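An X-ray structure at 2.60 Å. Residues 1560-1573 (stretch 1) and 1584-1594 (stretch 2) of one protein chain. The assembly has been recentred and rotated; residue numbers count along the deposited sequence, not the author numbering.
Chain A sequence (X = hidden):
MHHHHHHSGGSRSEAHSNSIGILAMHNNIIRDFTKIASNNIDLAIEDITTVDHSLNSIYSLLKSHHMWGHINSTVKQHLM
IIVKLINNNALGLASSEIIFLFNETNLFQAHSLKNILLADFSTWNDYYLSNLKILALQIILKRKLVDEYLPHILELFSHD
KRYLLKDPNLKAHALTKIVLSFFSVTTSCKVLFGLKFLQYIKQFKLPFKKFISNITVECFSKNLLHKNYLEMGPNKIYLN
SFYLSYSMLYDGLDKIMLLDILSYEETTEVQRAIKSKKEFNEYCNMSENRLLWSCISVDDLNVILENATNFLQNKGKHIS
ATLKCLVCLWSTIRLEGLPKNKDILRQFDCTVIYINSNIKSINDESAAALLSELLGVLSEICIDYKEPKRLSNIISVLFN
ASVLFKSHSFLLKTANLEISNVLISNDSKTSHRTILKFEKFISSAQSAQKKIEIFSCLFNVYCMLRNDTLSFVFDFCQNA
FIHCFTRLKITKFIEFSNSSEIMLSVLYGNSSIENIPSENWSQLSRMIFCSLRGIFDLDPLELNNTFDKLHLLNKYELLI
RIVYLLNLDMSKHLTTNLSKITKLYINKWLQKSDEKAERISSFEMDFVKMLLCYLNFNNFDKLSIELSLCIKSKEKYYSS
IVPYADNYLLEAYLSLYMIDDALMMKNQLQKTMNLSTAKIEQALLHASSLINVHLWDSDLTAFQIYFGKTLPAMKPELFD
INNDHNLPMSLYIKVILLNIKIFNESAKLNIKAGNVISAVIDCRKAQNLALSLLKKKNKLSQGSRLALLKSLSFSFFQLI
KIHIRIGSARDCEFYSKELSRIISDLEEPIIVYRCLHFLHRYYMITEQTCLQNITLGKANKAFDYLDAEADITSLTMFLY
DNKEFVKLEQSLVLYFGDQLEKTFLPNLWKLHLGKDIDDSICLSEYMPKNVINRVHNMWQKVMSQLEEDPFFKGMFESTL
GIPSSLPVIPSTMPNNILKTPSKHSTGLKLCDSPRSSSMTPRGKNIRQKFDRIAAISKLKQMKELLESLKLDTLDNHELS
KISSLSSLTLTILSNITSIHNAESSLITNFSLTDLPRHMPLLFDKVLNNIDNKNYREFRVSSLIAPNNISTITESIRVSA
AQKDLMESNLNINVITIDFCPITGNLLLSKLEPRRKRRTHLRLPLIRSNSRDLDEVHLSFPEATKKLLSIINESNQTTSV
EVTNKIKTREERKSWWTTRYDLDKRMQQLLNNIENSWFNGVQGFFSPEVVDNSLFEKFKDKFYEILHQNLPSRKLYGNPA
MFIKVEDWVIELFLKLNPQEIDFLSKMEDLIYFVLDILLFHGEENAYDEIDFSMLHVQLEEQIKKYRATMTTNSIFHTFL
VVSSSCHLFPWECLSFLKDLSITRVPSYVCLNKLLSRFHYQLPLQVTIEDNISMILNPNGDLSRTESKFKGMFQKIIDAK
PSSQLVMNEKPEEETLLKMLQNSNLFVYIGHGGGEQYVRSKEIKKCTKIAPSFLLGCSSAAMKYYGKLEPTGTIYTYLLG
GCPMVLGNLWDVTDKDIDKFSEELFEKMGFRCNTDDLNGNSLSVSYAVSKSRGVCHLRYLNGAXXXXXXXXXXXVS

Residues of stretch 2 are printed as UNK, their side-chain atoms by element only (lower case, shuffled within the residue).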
# COMPACT_ATOMS: atom_id res chain seq x y z
N ASN A 1560 44.45 -40.47 35.13
CA ASN A 1560 43.01 -40.72 35.29
C ASN A 1560 42.22 -39.45 35.64
O ASN A 1560 41.56 -39.39 36.69
CB ASN A 1560 42.76 -41.80 36.35
CG ASN A 1560 43.18 -43.19 35.89
OD1 ASN A 1560 43.25 -43.45 34.69
ND2 ASN A 1560 43.45 -44.08 36.84
N SER A 1561 42.27 -38.45 34.77
CA SER A 1561 41.51 -37.22 34.98
C SER A 1561 40.01 -37.48 34.93
O SER A 1561 39.56 -38.54 34.49
CB SER A 1561 41.89 -36.17 33.95
OG SER A 1561 43.27 -35.90 34.06
N LEU A 1562 39.24 -36.49 35.39
CA LEU A 1562 37.78 -36.58 35.33
C LEU A 1562 37.23 -36.01 34.02
O LEU A 1562 37.81 -35.10 33.42
CB LEU A 1562 37.14 -35.84 36.52
CG LEU A 1562 37.45 -36.33 37.94
CD1 LEU A 1562 36.76 -35.50 39.02
CD2 LEU A 1562 37.06 -37.78 38.08
N SER A 1563 36.10 -36.56 33.60
CA SER A 1563 35.29 -35.99 32.53
C SER A 1563 34.73 -34.63 32.93
O SER A 1563 34.66 -34.33 34.12
CB SER A 1563 34.14 -36.94 32.18
OG SER A 1563 33.18 -36.98 33.23
N VAL A 1564 34.32 -33.82 31.96
CA VAL A 1564 33.78 -32.49 32.25
C VAL A 1564 32.56 -32.62 33.16
O VAL A 1564 32.26 -31.74 33.95
CB VAL A 1564 33.41 -31.70 30.94
CG1 VAL A 1564 32.06 -32.16 30.37
CG2 VAL A 1564 33.38 -30.20 31.19
N SER A 1565 31.87 -33.76 33.06
CA SER A 1565 30.67 -33.99 33.84
C SER A 1565 30.98 -34.23 35.31
O SER A 1565 30.57 -33.44 36.17
CB SER A 1565 29.90 -35.17 33.28
OG SER A 1565 29.31 -34.82 32.04
N TYR A 1566 31.67 -35.32 35.60
CA TYR A 1566 32.07 -35.62 36.97
C TYR A 1566 32.86 -34.45 37.55
O TYR A 1566 32.69 -34.09 38.72
CB TYR A 1566 32.90 -36.92 37.05
CG TYR A 1566 32.14 -38.22 36.80
CD1 TYR A 1566 31.16 -38.68 37.68
CD2 TYR A 1566 32.43 -38.99 35.68
CE1 TYR A 1566 30.47 -39.87 37.43
CE2 TYR A 1566 31.74 -40.18 35.44
CZ TYR A 1566 30.77 -40.61 36.31
OH TYR A 1566 30.11 -41.79 36.04
N ALA A 1567 33.71 -33.83 36.73
CA ALA A 1567 34.57 -32.73 37.19
C ALA A 1567 33.74 -31.55 37.67
O ALA A 1567 34.11 -30.89 38.62
CB ALA A 1567 35.51 -32.28 36.10
N VAL A 1568 32.62 -31.30 37.01
CA VAL A 1568 31.77 -30.20 37.41
C VAL A 1568 31.04 -30.51 38.73
O VAL A 1568 31.07 -29.70 39.65
CB VAL A 1568 30.74 -29.85 36.31
CG1 VAL A 1568 29.61 -29.01 36.88
CG2 VAL A 1568 31.44 -29.12 35.17
N SER A 1569 30.41 -31.67 38.82
CA SER A 1569 29.63 -32.00 40.02
C SER A 1569 30.49 -32.16 41.27
O SER A 1569 30.01 -31.94 42.39
CB SER A 1569 28.81 -33.27 39.79
OG SER A 1569 29.65 -34.37 39.52
N LYS A 1570 31.74 -32.54 41.09
CA LYS A 1570 32.67 -32.62 42.21
C LYS A 1570 33.18 -31.22 42.58
O LYS A 1570 33.68 -31.02 43.67
CB LYS A 1570 33.83 -33.57 41.88
CG LYS A 1570 34.26 -34.51 43.03
CD LYS A 1570 33.09 -35.30 43.64
CE LYS A 1570 33.55 -36.44 44.57
NZ LYS A 1570 34.68 -36.01 45.46
N SER A 1571 33.04 -30.25 41.68
CA SER A 1571 33.59 -28.91 41.91
C SER A 1571 32.59 -27.88 42.43
O SER A 1571 32.99 -26.78 42.81
CB SER A 1571 34.22 -28.35 40.63
OG SER A 1571 35.32 -29.14 40.20
N ARG A 1572 31.30 -28.20 42.41
CA ARG A 1572 30.30 -27.27 42.89
C ARG A 1572 30.57 -26.87 44.35
O ARG A 1572 30.54 -25.68 44.70
CB ARG A 1572 28.88 -27.86 42.74
CG ARG A 1572 28.49 -28.18 41.31
CD ARG A 1572 27.01 -28.46 41.15
NE ARG A 1572 26.48 -27.72 40.00
CZ ARG A 1572 26.24 -28.25 38.81
NH1 ARG A 1572 26.46 -29.54 38.58
NH2 ARG A 1572 25.79 -27.48 37.84
N GLY A 1573 30.88 -27.87 45.18
CA GLY A 1573 31.05 -27.67 46.60
C GLY A 1573 32.06 -26.63 47.07
O GLY A 1573 31.97 -26.17 48.21
N UNK A 1584 24.88 -22.61 39.51
CA UNK A 1584 24.85 -21.83 38.28
C UNK A 1584 25.47 -22.55 37.07
O UNK A 1584 24.92 -22.48 35.97
c UNK A 1584 25.54 -20.50 38.50
N UNK A 1585 26.62 -23.24 37.26
CA UNK A 1585 27.18 -23.88 36.05
C UNK A 1585 26.37 -25.05 35.52
O UNK A 1585 25.79 -25.77 36.31
c UNK A 1585 28.57 -24.34 36.51
c UNK A 1585 28.60 -24.18 37.96
c UNK A 1585 27.62 -23.15 38.34
N UNK A 1586 26.35 -25.20 34.19
CA UNK A 1586 25.60 -26.24 33.47
C UNK A 1586 26.34 -26.61 32.17
O UNK A 1586 27.07 -25.78 31.64
c UNK A 1586 24.15 -25.78 33.17
c UNK A 1586 23.35 -26.86 32.46
c UNK A 1586 24.13 -24.45 32.39
N UNK A 1587 26.18 -27.84 31.68
CA UNK A 1587 26.81 -28.29 30.44
C UNK A 1587 25.79 -28.73 29.39
O UNK A 1587 24.84 -29.44 29.70
c UNK A 1587 27.73 -29.50 30.66
c UNK A 1587 28.45 -29.85 29.38
c UNK A 1587 28.73 -29.25 31.78
c UNK A 1587 29.37 -30.56 32.29
N UNK A 1588 25.97 -28.32 28.14
CA UNK A 1588 25.19 -28.86 27.03
C UNK A 1588 26.11 -29.61 26.06
O UNK A 1588 27.26 -29.21 25.87
c UNK A 1588 23.12 -27.33 26.97
c UNK A 1588 21.88 -27.75 26.48
c UNK A 1588 21.96 -26.06 28.65
c UNK A 1588 24.41 -27.76 26.30
c UNK A 1588 23.13 -26.48 28.05
c UNK A 1588 20.71 -27.34 27.07
c UNK A 1588 20.76 -26.49 28.16
o UNK A 1588 19.60 -26.07 28.77
N UNK A 1589 25.62 -30.70 25.46
CA UNK A 1589 26.40 -31.47 24.51
C UNK A 1589 26.87 -32.80 25.06
O UNK A 1589 26.15 -33.47 25.80
N UNK A 1590 28.10 -33.19 24.70
CA UNK A 1590 28.66 -34.48 25.11
C UNK A 1590 29.72 -34.34 26.21
O UNK A 1590 30.46 -33.37 26.25
c UNK A 1590 28.92 -36.20 21.62
c UNK A 1590 26.97 -35.86 23.16
c UNK A 1590 29.26 -35.19 23.90
c UNK A 1590 28.31 -35.32 22.70
N UNK A 1591 29.82 -35.34 27.10
CA UNK A 1591 30.88 -35.22 28.10
C UNK A 1591 32.28 -35.39 27.48
O UNK A 1591 32.49 -36.24 26.60
c UNK A 1591 29.07 -36.60 27.23
c UNK A 1591 29.85 -37.35 28.26
c UNK A 1591 30.55 -36.33 29.09
N UNK A 1592 33.22 -34.56 27.89
CA UNK A 1592 34.57 -34.66 27.36
C UNK A 1592 35.55 -35.01 28.46
O UNK A 1592 35.30 -34.72 29.64
c UNK A 1592 36.07 -31.08 27.13
c UNK A 1592 35.31 -32.26 27.68
c UNK A 1592 35.00 -33.35 26.65
c UNK A 1592 33.93 -32.91 25.68
N UNK A 1593 36.66 -35.64 28.09
CA UNK A 1593 37.79 -35.84 29.00
C UNK A 1593 39.06 -35.42 28.27
O UNK A 1593 39.20 -35.61 27.06
c UNK A 1593 38.86 -37.51 30.60
c UNK A 1593 37.87 -37.30 29.47
n UNK A 1593 38.75 -41.31 31.08
c UNK A 1593 39.14 -40.01 30.44
c UNK A 1593 38.67 -38.85 31.29
N UNK A 1594 39.99 -34.82 29.00
CA UNK A 1594 41.25 -34.43 28.36
C UNK A 1594 42.25 -35.59 28.33
O UNK A 1594 42.36 -36.38 29.28
c UNK A 1594 41.00 -31.98 28.90
c UNK A 1594 40.56 -31.59 27.65
c UNK A 1594 39.47 -29.69 28.60
c UNK A 1594 39.80 -30.46 27.49
c UNK A 1594 41.83 -33.22 29.06
c UNK A 1594 39.90 -30.07 29.85
c UNK A 1594 40.66 -31.22 30.00

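Position 1584 has a single side-chain carbon. Its CA-to-CB bond points away from stretch 1, and it touches nothing there. This is Ala 1584.

Position 1585 has three side-chain carbons that close a ring onto the backbone N. Such a ring marks proline, so this is Pro 1585. Its CA-to-CB bond points toward stretch 1, and its CG lies 4.3 Å from NH2 of Arg 1572. The same NH2 is modelled 2.3 Å from Pro 1585 O, which is too short for a hydrogen bond.

Position 1586 has three carbons, one carrying the other two. The fork sits at the first carbon. The CA-to-CB bond points away from stretch 1. This is Val 1586.

Position 1587 has four carbons, forked at the first, with one arm two carbons long. That is isoleucine, Ile 1587. Its CA-to-CB bond points toward stretch 1. The end of the long arm, CD1, lies 3.5 Å from Val 1564 O, 3.7 Å from Val 1564 CG1 and 3.8 Å from Val 1568 CG2. It is also 4.0 Å from Ser 1565 CA.

Position 1588 has one carbon, then a six-carbon ring bearing one oxygen. This is Tyr 1588. It is out of reach of stretch 1, and its OH is hydrogen-bonded elsewhere in the structure.

Position 1589 has no side-chain atoms. Its phi/psi of 107/-142 would jam a CB against the carbonyl O of the residue before. This is Gly 1589.

Position 1590 has four carbons, forked at the second. That separates leucine from isoleucine. The CA-to-CB bond of Leu 1590 points away from stretch 1, and the residue makes no contact.

Position 1591 again has three carbons closing onto the backbone N. This is Pro 1591. Its CB lies 3.5 Å from Ser 1565 OG, and its CA is 4.0 Å from Val 1564 CG1.

Position 1592 has four carbons, forked at the first, with one arm of two carbons. This is Ile 1592. Its CG1 packs 3.8 Å from Val 1564 CB.

Position 1593 has four carbons in a row ending in nitrogen. This is Lys 1593. Its aliphatic part lies along the loop before the helix: CD is 3.3 Å from Ser 1561 O, and CG is 3.9 Å from Leu 1562 O.

Position 1594 has one carbon and a six-carbon ring without oxygen. This is Phe 1594. Its side chain stays 5.7 Å or more from stretch 1.

The contact joins a polar anchor to an apolar patch. Val 1564 N donates to Ile 1592 O at 2.7 Å, and Ser 1563 CA lies 3.2 Å from Ile 1592 O in a CA-H...O contact. One carbonyl thus meets the start of the helix, where early backbone NH groups lack partners within the helix. Ser 1563 caps that same end, its OG accepting from Tyr 1566 N at 3.3 Å. From there the helix runs nearly antiparallel to strand 1585-1589, with the axes 9.7 Å apart at closest. Val 1564 and Val 1568, one turn apart, both pack on Ile 1587.

Stretch 2, residues 1584-1594: APVIYGLPIKF
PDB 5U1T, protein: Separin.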